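Local coordinates for Tat pathway signal sequence domain protein (Parabacteroides merdae, PDB 4Q9A) that is probably an SGNH-type hydrolase of the GDSL-like lipase/acylhydrolase family, whose natural substrate remains to be identified, at residues A[53-58]-A[217-222]; A[106-111]-A[160-165]; A[145-150]-A[187-192]; A[154-159]-A[206-211]; A[181-186]-A[224-229]. One frame throughout, in Å; residues are numbered along the deposited sequence.

Contact 1 (A[53-58]-A[217-222]); sequences LFTATQ and LMANMW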
# COMPACT_ATOMS: atom_id res chain seq x y z
N LEU A 53 2.33 -5.32 4.01
CA LEU A 53 1.24 -5.10 3.07
C LEU A 53 1.74 -4.30 1.83
O LEU A 53 1.56 -4.74 0.70
CB LEU A 53 0.07 -4.37 3.78
CG LEU A 53 -0.96 -3.61 2.93
CD1 LEU A 53 -1.76 -4.57 2.05
CD2 LEU A 53 -1.89 -2.81 3.81
N PHE A 54 2.43 -3.17 2.08
CA PHE A 54 2.92 -2.26 1.06
C PHE A 54 4.04 -2.84 0.21
O PHE A 54 4.14 -2.49 -0.97
CB PHE A 54 3.32 -0.94 1.71
CG PHE A 54 2.10 -0.29 2.31
CD1 PHE A 54 1.13 0.29 1.50
CD2 PHE A 54 1.88 -0.33 3.68
CE1 PHE A 54 -0.05 0.83 2.05
CE2 PHE A 54 0.72 0.22 4.24
CZ PHE A 54 -0.23 0.81 3.42
N THR A 55 4.84 -3.76 0.77
CA THR A 55 5.91 -4.47 0.08
C THR A 55 5.29 -5.56 -0.79
O THR A 55 5.67 -5.73 -1.95
CB THR A 55 6.88 -5.08 1.11
OG1 THR A 55 7.09 -4.17 2.18
CG2 THR A 55 8.21 -5.48 0.49
N ALA A 56 4.33 -6.32 -0.21
CA ALA A 56 3.63 -7.42 -0.86
C ALA A 56 2.92 -6.96 -2.13
O ALA A 56 3.12 -7.55 -3.19
CB ALA A 56 2.64 -8.03 0.10
N THR A 57 2.15 -5.86 -2.04
CA THR A 57 1.37 -5.31 -3.15
C THR A 57 2.30 -4.87 -4.31
O THR A 57 1.95 -5.09 -5.48
CB THR A 57 0.47 -4.21 -2.67
OG1 THR A 57 1.23 -3.26 -1.93
CG2 THR A 57 -0.68 -4.75 -1.82
N GLN A 58 3.51 -4.35 -3.99
CA GLN A 58 4.52 -3.97 -4.99
C GLN A 58 5.03 -5.21 -5.69
O GLN A 58 5.24 -5.19 -6.91
CB GLN A 58 5.68 -3.20 -4.34
CG GLN A 58 5.30 -1.80 -3.92
CD GLN A 58 6.51 -0.98 -3.60
OE1 GLN A 58 7.40 -0.80 -4.43
NE2 GLN A 58 6.53 -0.39 -2.41
N LEU A 217 7.72 3.93 3.01
CA LEU A 217 9.17 4.16 2.95
C LEU A 217 9.97 2.84 3.08
O LEU A 217 10.90 2.59 2.30
CB LEU A 217 9.61 5.12 4.06
CG LEU A 217 11.08 5.52 4.06
CD1 LEU A 217 11.33 6.60 3.04
CD2 LEU A 217 11.49 6.03 5.42
N MSE A 218 9.56 2.00 4.07
CA MSE A 218 10.20 0.74 4.36
C MSE A 218 10.04 -0.22 3.21
O MSE A 218 11.03 -0.87 2.83
CB MSE A 218 9.64 0.13 5.64
CG MSE A 218 10.12 0.86 6.87
SE MSE A 218 9.17 0.24 8.38
CE MSE A 218 9.96 -1.53 8.52
N ALA A 219 8.80 -0.28 2.65
CA ALA A 219 8.43 -1.10 1.49
C ALA A 219 9.34 -0.78 0.30
O ALA A 219 9.90 -1.69 -0.31
CB ALA A 219 6.97 -0.88 1.12
N ASN A 220 9.53 0.53 0.02
CA ASN A 220 10.36 1.02 -1.08
C ASN A 220 11.83 0.63 -0.88
O ASN A 220 12.49 0.26 -1.86
CB ASN A 220 10.22 2.54 -1.20
CG ASN A 220 8.85 3.06 -1.56
OD1 ASN A 220 7.94 2.31 -1.94
ND2 ASN A 220 8.67 4.37 -1.47
N MSE A 221 12.32 0.70 0.37
CA MSE A 221 13.69 0.34 0.73
C MSE A 221 13.95 -1.15 0.46
O MSE A 221 14.96 -1.52 -0.15
CB MSE A 221 13.95 0.64 2.20
CG MSE A 221 13.99 2.13 2.52
SE MSE A 221 15.05 2.46 4.11
CE MSE A 221 16.79 2.03 3.35
N TRP A 222 13.01 -1.98 0.90
CA TRP A 222 13.00 -3.42 0.74
C TRP A 222 12.99 -3.78 -0.74
O TRP A 222 13.81 -4.61 -1.15
CB TRP A 222 11.79 -4.00 1.47
CG TRP A 222 11.89 -5.46 1.77
CD1 TRP A 222 12.11 -6.03 2.99
CD2 TRP A 222 11.61 -6.54 0.87
NE1 TRP A 222 12.01 -7.40 2.91
CE2 TRP A 222 11.71 -7.74 1.61
CE3 TRP A 222 11.30 -6.61 -0.51
CZ2 TRP A 222 11.53 -9.00 1.02
CZ3 TRP A 222 11.10 -7.85 -1.09
CH2 TRP A 222 11.23 -9.03 -0.33
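OD1 of N220 receives an N-H from the amide of Q58, with NE2 3.1 Å from OD1 and an N-H...O angle of 145°. The donor lies in the carbonyl plane of N220, although the two amide planes stand 73° apart. Q216, one helical turn earlier, adds a weak bond to the same oxygen. NE2 of Q58 also makes a weak bond back to the carbonyl of F54, so the amide bridges its own helix and the next. Next to this pair is A219, a small residue consistent with the 8.3 Å between the segment axes of helices 51-62 and 212-226, which cross at -46°. CB of A219 rests 3.7 Å from CB of F54 and 3.5 Å from OG1 of T55, whose polar partner is the carbonyl of Y51. CG2 of T55, anti to the backbone N, meets the W222 indole 3.4 Å from CE3. NE1 of W222 bonds to S100 on strand 98-102. The helix pair therefore meets the central sheet through W222, while F54 and T57 pack against T57 and F54 of the second subunit, where OG1 of T57 also bonds to OE1 of Q216 of that subunit.

Contact 2 (A[106-111]-A[160-165]); sequences NDYWHT and SKWYPM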
# COMPACT_ATOMS: atom_id res chain seq x y z
N ASN A 106 12.85 -5.23 20.04
CA ASN A 106 12.31 -5.78 21.29
C ASN A 106 13.41 -6.36 22.17
O ASN A 106 13.38 -6.19 23.39
CB ASN A 106 11.24 -6.82 20.99
CG ASN A 106 9.94 -6.21 20.53
OD1 ASN A 106 9.57 -5.11 20.92
ND2 ASN A 106 9.22 -6.93 19.69
N ASP A 107 14.43 -6.95 21.52
CA ASP A 107 15.63 -7.55 22.09
C ASP A 107 16.46 -6.53 22.88
O ASP A 107 17.41 -6.90 23.59
CB ASP A 107 16.47 -8.13 20.95
CG ASP A 107 15.75 -9.23 20.22
OD1 ASP A 107 14.85 -8.92 19.41
OD2 ASP A 107 16.04 -10.41 20.50
N TYR A 108 16.11 -5.24 22.73
CA TYR A 108 16.70 -4.14 23.48
C TYR A 108 15.61 -3.48 24.34
O TYR A 108 15.76 -3.40 25.56
CB TYR A 108 17.40 -3.12 22.57
CG TYR A 108 18.05 -2.01 23.36
CD1 TYR A 108 19.24 -2.21 24.04
CD2 TYR A 108 17.42 -0.77 23.50
CE1 TYR A 108 19.82 -1.21 24.81
CE2 TYR A 108 17.98 0.24 24.28
CZ TYR A 108 19.19 0.03 24.92
OH TYR A 108 19.77 1.02 25.68
N TRP A 109 14.52 -3.03 23.70
CA TRP A 109 13.42 -2.32 24.36
C TRP A 109 12.86 -3.04 25.59
O TRP A 109 12.59 -2.39 26.61
CB TRP A 109 12.29 -2.08 23.35
CG TRP A 109 11.31 -1.02 23.75
CD1 TRP A 109 11.46 -0.05 24.70
CD2 TRP A 109 10.04 -0.78 23.14
NE1 TRP A 109 10.36 0.76 24.73
CE2 TRP A 109 9.47 0.35 23.78
CE3 TRP A 109 9.33 -1.39 22.08
CZ2 TRP A 109 8.22 0.86 23.42
CZ3 TRP A 109 8.09 -0.87 21.73
CH2 TRP A 109 7.55 0.24 22.38
N HIS A 110 12.68 -4.36 25.51
CA HIS A 110 12.10 -5.12 26.62
C HIS A 110 13.04 -5.21 27.83
O HIS A 110 12.58 -5.62 28.90
CB HIS A 110 11.64 -6.50 26.14
CG HIS A 110 10.45 -6.44 25.23
ND1 HIS A 110 9.85 -7.59 24.78
CD2 HIS A 110 9.80 -5.38 24.73
CE1 HIS A 110 8.85 -7.19 24.02
NE2 HIS A 110 8.78 -5.87 23.97
N THR A 111 14.32 -4.78 27.69
CA THR A 111 15.27 -4.72 28.81
C THR A 111 14.88 -3.51 29.66
O THR A 111 15.12 -3.49 30.87
CB THR A 111 16.74 -4.62 28.36
OG1 THR A 111 17.00 -3.31 27.83
CG2 THR A 111 17.15 -5.71 27.37
N SER A 160 18.91 9.07 26.26
CA SER A 160 19.83 8.62 27.31
C SER A 160 19.72 7.10 27.58
O SER A 160 20.71 6.46 27.92
CB SER A 160 19.55 9.38 28.60
OG SER A 160 18.19 9.26 28.97
N LYS A 161 18.51 6.53 27.42
CA LYS A 161 18.23 5.11 27.69
C LYS A 161 18.37 4.22 26.45
O LYS A 161 18.18 3.01 26.57
CB LYS A 161 16.80 4.96 28.28
CG LYS A 161 16.56 5.73 29.58
CD LYS A 161 15.67 4.98 30.56
CE LYS A 161 15.54 5.71 31.88
NZ LYS A 161 16.43 5.16 32.95
N TRP A 162 18.74 4.79 25.28
CA TRP A 162 18.83 4.01 24.04
C TRP A 162 20.18 4.04 23.34
O TRP A 162 20.63 3.00 22.86
CB TRP A 162 17.78 4.49 23.04
CG TRP A 162 16.42 3.91 23.28
CD1 TRP A 162 15.52 4.29 24.23
CD2 TRP A 162 15.84 2.82 22.58
NE1 TRP A 162 14.40 3.50 24.16
CE2 TRP A 162 14.57 2.58 23.16
CE3 TRP A 162 16.25 2.01 21.51
CZ2 TRP A 162 13.71 1.58 22.69
CZ3 TRP A 162 15.41 1.01 21.05
CH2 TRP A 162 14.15 0.81 21.64
N TYR A 163 20.77 5.23 23.20
CA TYR A 163 22.00 5.40 22.42
C TYR A 163 23.21 5.67 23.32
O TYR A 163 23.06 6.32 24.36
CB TYR A 163 21.80 6.53 21.39
CG TYR A 163 20.44 6.49 20.74
CD1 TYR A 163 20.15 5.59 19.71
CD2 TYR A 163 19.40 7.30 21.20
CE1 TYR A 163 18.88 5.51 19.15
CE2 TYR A 163 18.12 7.23 20.63
CZ TYR A 163 17.87 6.34 19.60
OH TYR A 163 16.61 6.29 19.04
N PRO A 164 24.40 5.11 22.98
CA PRO A 164 24.75 4.34 21.76
C PRO A 164 24.48 2.83 21.82
O PRO A 164 24.75 2.14 20.84
CB PRO A 164 26.26 4.58 21.64
CG PRO A 164 26.73 4.70 23.06
CD PRO A 164 25.60 5.36 23.81
N MSE A 165 23.98 2.33 22.96
CA MSE A 165 23.71 0.91 23.22
C MSE A 165 23.04 0.20 22.05
O MSE A 165 23.53 -0.85 21.61
CB MSE A 165 22.80 0.75 24.45
CG MSE A 165 23.47 1.03 25.78
SE MSE A 165 23.74 2.92 26.06
CE MSE A 165 21.91 3.52 26.42
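Y108 leads the first segment into the contact, its CG anti to the backbone N, and its ring reaches across to segment 160-165. OH donates to the carbonyl O of K161 at 2.7 Å; this oxygen sits at the ring edge, near the tyrosine plane, whereas the hydroxyl stands above the plane of the carbonyl. The same OH has CB of selenomethionine M165 3.3 Å away. Farther back on the ring, CD2 comes over one face of the W162 indole, 3.6 Å from CE3, with the planes 58° apart, neither stacked nor edge-to-face. W109 follows and meets the far end of that indole: CZ2 of W162 lies over one face of the W109 ring, 3.4 Å from CD1. W162 is thus wedged against both aromatics, and F166 meets it edge-to-face. N106 and D107, which open helix 106-113, fit the Gly-x-Asn-Asp of SGNH block III, whose asparagine in relatives belongs to the oxyanion hole; N106 and H110 make weak bonds to phosphoserine 28. Apolar contact among three aromatic residues accounts for most of the interface, while the tyrosine hydroxyl, beside that cluster, supplies a partner for the K161 carbonyl.

Contact 3 (A[145-150]-A[187-192]); sequences LCEPFT and FQSGFD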
# COMPACT_ATOMS: atom_id res chain seq x y z
N LEU A 145 17.64 -9.93 5.39
CA LEU A 145 17.78 -9.52 6.79
C LEU A 145 17.66 -8.00 6.85
O LEU A 145 18.39 -7.30 6.14
CB LEU A 145 19.10 -10.03 7.39
CG LEU A 145 19.21 -9.93 8.91
CD1 LEU A 145 18.23 -10.86 9.62
CD2 LEU A 145 20.62 -10.18 9.37
N CYS A 146 16.71 -7.50 7.64
CA CYS A 146 16.40 -6.07 7.78
C CYS A 146 17.08 -5.46 9.01
O CYS A 146 17.20 -6.11 10.07
CB CYS A 146 14.89 -5.87 7.85
SG CYS A 146 13.99 -6.47 6.40
N GLU A 147 17.49 -4.19 8.88
CA GLU A 147 18.14 -3.44 9.95
C GLU A 147 17.10 -3.00 11.00
O GLU A 147 16.17 -2.25 10.65
CB GLU A 147 18.90 -2.21 9.39
CG GLU A 147 19.79 -1.51 10.41
CD GLU A 147 20.55 -0.29 9.92
OE1 GLU A 147 20.03 0.45 9.06
OE2 GLU A 147 21.67 -0.05 10.44
N PRO A 148 17.26 -3.40 12.30
CA PRO A 148 16.37 -2.86 13.35
C PRO A 148 16.62 -1.34 13.49
O PRO A 148 17.75 -0.90 13.24
CB PRO A 148 16.76 -3.65 14.60
CG PRO A 148 18.15 -4.10 14.35
CD PRO A 148 18.34 -4.23 12.87
N PHE A 149 15.58 -0.54 13.78
CA PHE A 149 15.70 0.93 13.75
C PHE A 149 14.87 1.66 14.81
O PHE A 149 13.97 1.08 15.40
CB PHE A 149 15.23 1.43 12.36
CG PHE A 149 13.80 1.02 12.04
CD1 PHE A 149 12.72 1.80 12.45
CD2 PHE A 149 13.53 -0.18 11.40
CE1 PHE A 149 11.41 1.38 12.23
CE2 PHE A 149 12.22 -0.59 11.17
CZ PHE A 149 11.16 0.19 11.58
N THR A 150 15.11 2.98 14.92
CA THR A 150 14.38 3.92 15.79
C THR A 150 14.41 5.35 15.23
O THR A 150 15.40 5.77 14.61
CB THR A 150 14.94 3.99 17.22
OG1 THR A 150 16.30 4.45 17.17
CG2 THR A 150 14.79 2.68 18.01
N PHE A 187 17.23 0.12 7.01
CA PHE A 187 16.10 0.96 7.42
C PHE A 187 16.51 2.23 8.17
O PHE A 187 15.94 3.28 7.89
CB PHE A 187 15.10 0.17 8.25
CG PHE A 187 14.26 -0.84 7.49
CD1 PHE A 187 13.79 -0.55 6.22
CD2 PHE A 187 13.86 -2.02 8.09
CE1 PHE A 187 12.96 -1.45 5.54
CE2 PHE A 187 13.04 -2.92 7.41
CZ PHE A 187 12.59 -2.62 6.14
N GLN A 188 17.52 2.16 9.06
CA GLN A 188 17.98 3.32 9.82
C GLN A 188 18.42 4.47 8.90
O GLN A 188 17.95 5.59 9.10
CB GLN A 188 19.11 2.94 10.82
CG GLN A 188 19.34 3.94 11.95
CD GLN A 188 18.15 4.10 12.88
OE1 GLN A 188 17.95 3.34 13.84
NE2 GLN A 188 17.36 5.15 12.64
N SER A 189 19.24 4.19 7.87
CA SER A 189 19.73 5.19 6.90
C SER A 189 18.58 5.91 6.23
O SER A 189 18.63 7.14 6.07
CB SER A 189 20.58 4.51 5.83
OG SER A 189 21.47 3.59 6.44
N GLY A 190 17.54 5.14 5.87
CA GLY A 190 16.33 5.65 5.24
C GLY A 190 15.57 6.58 6.15
O GLY A 190 15.16 7.66 5.73
N PHE A 191 15.41 6.17 7.42
CA PHE A 191 14.68 6.97 8.39
C PHE A 191 15.50 8.20 8.82
O PHE A 191 14.93 9.28 9.00
CB PHE A 191 14.22 6.13 9.59
CG PHE A 191 12.94 5.36 9.30
CD1 PHE A 191 11.73 6.02 9.11
CD2 PHE A 191 12.95 3.96 9.23
CE1 PHE A 191 10.55 5.32 8.84
CE2 PHE A 191 11.76 3.25 8.99
CZ PHE A 191 10.58 3.94 8.79
N ASP A 192 16.83 8.03 8.87
CA ASP A 192 17.76 9.12 9.19
C ASP A 192 17.61 10.24 8.15
O ASP A 192 17.72 11.43 8.48
CB ASP A 192 19.21 8.59 9.24
CG ASP A 192 19.61 7.81 10.49
OD1 ASP A 192 18.72 7.57 11.36
OD2 ASP A 192 20.79 7.43 10.60
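F149 and F191 form an offset stack, their planes 27° apart and their centroids 5.0 Å from each other; CE2 of F191 lies over one face of F149, displaced toward its rim. The edge of F149 has the carbonyl O of E147, two residues earlier, in plane. That oxygen is also near the plane of the F187 ring at its edge, 3.5 Å from CD2. F187 stands almost perpendicular to F149 but is offset obliquely, and its CB touches CD2 of F149. Farther along the same side of the F187 ring, CE2 meets CB of C146 at 3.5 Å, with the cysteine sulfur set obliquely to the ring. F149 gains its place beside the two helix phenylalanines with its CG between the backbone N and the carbonyl carbon (chi1 58°).

The rest of the contact is polar. Q188, bent at chi2, turns its amide to the main chain of T150: NE2 donates to the carbonyl O at 2.8 Å and a nearly straight 168°, while OE1 accepts from T150 N at 3.1 Å. NE2 bonds to D192 OD1 as well. The extended E147 side chain brings OE1 to Q188 N at 3.0 Å, the N-H meeting it from above the carboxylate plane; its OE2 has a long, weak ion pair with R170. The loop after strand 142-146 thus packs on helix 187-194, which follows the neighbouring strand 183-185 of the parallel sheet. The carboxylate meets a first-turn N-H, where the helix dipole would be expected to favour negative charge, and three hydrogen bonds and the aromatic cluster join loop to helix.

Contact 4 (A[154-159]-A[206-211]); sequences GAAIED and DGVHPD
G154 and G207 bring their backbones together without any side chain between them, CA to CA at 3.7 Å. G207 has a positive phi (88°), which by itself favours glycine, and the two glycines pack main chain to main chain. Next to them the carbonyl O of D206 accepts from A156 N at 2.8 Å, the one hydrogen bond between the segments. CB of A156 flanks the same oxygen, and CD1 of I157 touches this oxygen and also CG2 of V208, at 3.8 Å. The end of I157 therefore lies alongside the backbone of 206-207 and touches the valine, while W109 of helix 106-113 touches both A156 and V208.

The side chain of D206 turns away from this interface and organises its own loop. H209 N, 2.6 Å from OD1, uses the syn lone pair of OD1, and V208 N meets OD1 at 2.8 Å from the anti side; the V208 N bond closes an Asx turn and the H209 N bond completes an Asx motif. OD2 receives ND1 of H209 at 2.7 Å, which fixes the rotation of the imidazole; CG1 of V208 covers one of its faces. NE2 of H209, at the other end of the ring, bonds to a phosphate oxygen of the phosphoserine at position 28, the serine of the GDSL-like motif. Segment 154-157 thus packs on the loop whose D206 and H209 connect to phosphoserine 28. The Asp-x-x-His spacing of D206 and H209 corresponds to block V of SGNH hydrolases, which in relatives supplies the aspartate and histidine of a Ser-His-Asp triad.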
# COMPACT_ATOMS: atom_id res chain seq x y z
N GLY A 154 10.66 10.07 18.58
CA GLY A 154 9.44 9.28 18.74
C GLY A 154 9.01 9.37 20.19
O GLY A 154 9.82 9.75 21.06
N ALA A 155 7.74 9.04 20.47
CA ALA A 155 7.16 9.09 21.81
C ALA A 155 7.81 8.13 22.82
O ALA A 155 7.96 8.51 23.98
CB ALA A 155 5.67 8.80 21.75
N ALA A 156 8.19 6.91 22.40
CA ALA A 156 8.73 5.84 23.25
C ALA A 156 10.24 5.88 23.47
O ALA A 156 10.75 5.14 24.33
CB ALA A 156 8.36 4.50 22.66
N ILE A 157 10.97 6.73 22.72
CA ILE A 157 12.43 6.76 22.83
C ILE A 157 12.91 7.90 23.75
O ILE A 157 12.53 9.07 23.60
CB ILE A 157 13.09 6.80 21.42
CG1 ILE A 157 13.15 5.38 20.82
CG2 ILE A 157 14.49 7.36 21.44
CD1 ILE A 157 12.00 5.02 19.97
N GLU A 158 13.77 7.50 24.71
CA GLU A 158 14.50 8.33 25.66
C GLU A 158 15.95 8.18 25.25
O GLU A 158 16.53 7.11 25.46
CB GLU A 158 14.23 7.86 27.10
CG GLU A 158 13.49 8.87 27.96
CD GLU A 158 13.57 8.64 29.46
OE1 GLU A 158 13.41 7.47 29.89
OE2 GLU A 158 13.75 9.64 30.20
N ASP A 159 16.51 9.20 24.57
CA ASP A 159 17.87 9.18 24.00
C ASP A 159 18.96 8.65 24.98
O ASP A 159 19.77 7.81 24.59
CB ASP A 159 18.24 10.56 23.43
CG ASP A 159 17.53 10.91 22.12
OD1 ASP A 159 16.26 10.77 22.06
OD2 ASP A 159 18.23 11.36 21.16
N ASP A 206 5.62 6.59 17.93
CA ASP A 206 6.39 6.14 19.10
C ASP A 206 7.91 6.02 18.83
O ASP A 206 8.69 5.91 19.79
CB ASP A 206 5.85 4.82 19.65
CG ASP A 206 5.65 3.70 18.65
OD1 ASP A 206 6.52 3.53 17.76
OD2 ASP A 206 4.67 2.95 18.78
N GLY A 207 8.30 6.04 17.55
CA GLY A 207 9.70 5.92 17.14
C GLY A 207 10.16 4.48 16.95
O GLY A 207 11.30 4.23 16.58
N VAL A 208 9.26 3.52 17.22
CA VAL A 208 9.49 2.08 17.11
C VAL A 208 8.66 1.52 15.96
O VAL A 208 9.21 0.88 15.06
CB VAL A 208 9.13 1.37 18.45
CG1 VAL A 208 9.14 -0.15 18.31
CG2 VAL A 208 10.05 1.81 19.58
N HIS A 209 7.32 1.72 16.04
CA HIS A 209 6.33 1.25 15.09
C HIS A 209 6.04 2.35 14.06
O HIS A 209 5.58 3.44 14.44
CB HIS A 209 5.02 0.80 15.81
CG HIS A 209 5.22 -0.12 16.98
ND1 HIS A 209 5.43 0.37 18.26
CD2 HIS A 209 5.26 -1.48 17.02
CE1 HIS A 209 5.59 -0.70 19.03
NE2 HIS A 209 5.50 -1.84 18.33
N PRO A 210 6.27 2.05 12.76
CA PRO A 210 6.00 3.05 11.72
C PRO A 210 4.52 3.22 11.39
O PRO A 210 3.76 2.24 11.40
CB PRO A 210 6.73 2.48 10.50
CG PRO A 210 6.72 1.02 10.71
CD PRO A 210 6.81 0.80 12.18
N ASP A 211 4.13 4.46 11.07
CA ASP A 211 2.79 4.82 10.63
C ASP A 211 2.79 4.79 9.10
O ASP A 211 3.83 4.45 8.51
CB ASP A 211 2.36 6.15 11.22
CG ASP A 211 2.54 6.26 12.73
OD1 ASP A 211 2.41 5.21 13.43
OD2 ASP A 211 2.83 7.38 13.22

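Contact 5 (A[181-186]-A[224-229]); sequences NTIFVP and EATGLK
The backbone of V185 on strand 183-185 comes within 5.6 Å of that of A225, CA to CA, and I183 comes within 6.4 Å of T226, so the last turn of helix 212-226 lies on the edge strand of the parallel sheet. This is helix-on-sheet packing of the three-layer alpha/beta/alpha sandwich of SGNH hydrolases, seen where the C-terminal helix runs out. The helix ends in a Schellman motif: G227 takes a positive phi of 77°, and its N bonds back to the carbonyl of E224 at 3.1 Å. On the strand side, I183 and V185 bond to I143, L145 and E147 in the sheet, and none bonds to the helix.

The contact is therefore apolar and centres on A225, whose CB points at the strand. It meets CG2 of V185 at 3.9 Å and CG1 of the same valine slightly farther off, so both valine branches border one methyl group; the carbonyl O of F184 is 3.7 Å from that CB. The phenylalanine ring itself turns to the opposite layer, against A173 and R174 of helix 167-179. T226 sits beside I183; its OG1 lies within hydrogen-bonding reach of the carbonyls of W222, its stronger partner, and M223, which leaves CG2 for the strand. I14, from the start of the chain, packs on both I183 and T226 and borders the site. Of the two I183 branches, CG2 is anti to the backbone N and lies 4.1 Å from CG2 of T226 and 3.4 Å from the carbonyl O of A225.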
# COMPACT_ATOMS: atom_id res chain seq x y z
N ASN A 181 25.95 -13.98 4.04
CA ASN A 181 25.89 -13.36 2.70
C ASN A 181 24.42 -13.18 2.22
O ASN A 181 24.04 -13.62 1.13
CB ASN A 181 26.73 -14.13 1.68
CG ASN A 181 26.80 -13.44 0.34
OD1 ASN A 181 27.01 -12.22 0.24
ND2 ASN A 181 26.52 -14.19 -0.72
N THR A 182 23.61 -12.54 3.07
CA THR A 182 22.20 -12.26 2.79
C THR A 182 22.03 -10.84 2.22
O THR A 182 23.00 -10.08 2.13
CB THR A 182 21.37 -12.39 4.09
OG1 THR A 182 21.64 -11.28 4.94
CG2 THR A 182 21.64 -13.68 4.83
N ILE A 183 20.78 -10.49 1.88
CA ILE A 183 20.46 -9.12 1.46
C ILE A 183 20.22 -8.35 2.77
O ILE A 183 19.69 -8.92 3.75
CB ILE A 183 19.26 -9.03 0.45
CG1 ILE A 183 19.57 -9.81 -0.87
CG2 ILE A 183 18.79 -7.58 0.22
CD1 ILE A 183 20.04 -9.02 -2.05
N PHE A 184 20.65 -7.08 2.81
CA PHE A 184 20.50 -6.26 4.00
C PHE A 184 19.71 -4.96 3.68
O PHE A 184 20.10 -4.17 2.81
CB PHE A 184 21.88 -5.97 4.61
CG PHE A 184 21.81 -5.32 5.97
CD1 PHE A 184 21.35 -6.02 7.08
CD2 PHE A 184 22.18 -3.99 6.13
CE1 PHE A 184 21.27 -5.40 8.33
CE2 PHE A 184 22.10 -3.37 7.38
CZ PHE A 184 21.65 -4.09 8.48
N VAL A 185 18.56 -4.77 4.36
CA VAL A 185 17.75 -3.56 4.15
C VAL A 185 18.16 -2.56 5.26
O VAL A 185 17.94 -2.83 6.44
CB VAL A 185 16.21 -3.81 4.07
CG1 VAL A 185 15.52 -2.61 3.43
CG2 VAL A 185 15.87 -5.07 3.29
N PRO A 186 18.84 -1.43 4.90
CA PRO A 186 19.32 -0.50 5.94
C PRO A 186 18.28 0.56 6.31
O PRO A 186 18.44 1.75 5.99
CB PRO A 186 20.56 0.12 5.29
CG PRO A 186 20.29 0.05 3.81
CD PRO A 186 19.22 -0.97 3.55
N GLU A 224 14.04 -1.95 -3.18
CA GLU A 224 15.33 -1.44 -3.65
C GLU A 224 16.50 -2.34 -3.22
O GLU A 224 17.29 -2.72 -4.07
CB GLU A 224 15.56 -0.01 -3.16
CG GLU A 224 16.51 0.79 -4.03
CD GLU A 224 16.45 2.28 -3.78
OE1 GLU A 224 15.41 2.91 -4.10
OE2 GLU A 224 17.46 2.83 -3.27
N ALA A 225 16.62 -2.67 -1.91
CA ALA A 225 17.73 -3.50 -1.40
C ALA A 225 17.78 -4.87 -2.07
O ALA A 225 18.86 -5.37 -2.37
CB ALA A 225 17.62 -3.66 0.12
N THR A 226 16.60 -5.48 -2.32
CA THR A 226 16.45 -6.80 -2.94
C THR A 226 16.67 -6.74 -4.46
O THR A 226 16.92 -7.78 -5.06
CB THR A 226 15.09 -7.40 -2.61
OG1 THR A 226 14.06 -6.52 -3.06
CG2 THR A 226 14.94 -7.71 -1.13
N GLY A 227 16.56 -5.55 -5.03
CA GLY A 227 16.71 -5.32 -6.46
C GLY A 227 15.50 -5.73 -7.27
O GLY A 227 15.60 -5.94 -8.48
N LEU A 228 14.33 -5.85 -6.60
CA LEU A 228 13.08 -6.26 -7.26
C LEU A 228 12.26 -5.02 -7.79
O LEU A 228 11.02 -5.07 -7.84
CB LEU A 228 12.24 -7.13 -6.30
CG LEU A 228 12.90 -8.42 -5.80
CD1 LEU A 228 12.23 -8.93 -4.54
CD2 LEU A 228 12.91 -9.49 -6.86
N LYS A 229 12.99 -3.97 -8.27
CA LYS A 229 12.57 -2.68 -8.87
C LYS A 229 12.33 -1.63 -7.78
O LYS A 229 11.55 -1.91 -6.85
CB LYS A 229 11.33 -2.80 -9.80
OXT LYS A 229 12.96 -0.54 -7.83

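How the contacts relate
Contacts 1 and 3 are the buried ones, whereas contacts 2, 4 and 5 are partly buried. Helix 212-226 serves contacts 1 and 5, and M218 on it packs on the phenylalanines of contact 3 and on P210 of contact 4. Contacts 3 and 5 share the sheet edge, where strands 142-146 and 183-185 pair. Contacts 2 and 4 lie on the same side of the chain's centre, joined by W109, and T150 with Y163 ties contact 2 to contact 3. Contact 5 has no hydrogen bond across it; contact 1 adds one amide pair, contact 2 one hydroxyl bond, contact 3 three bonds beside its rings, and contact 4 relies largely on backbone.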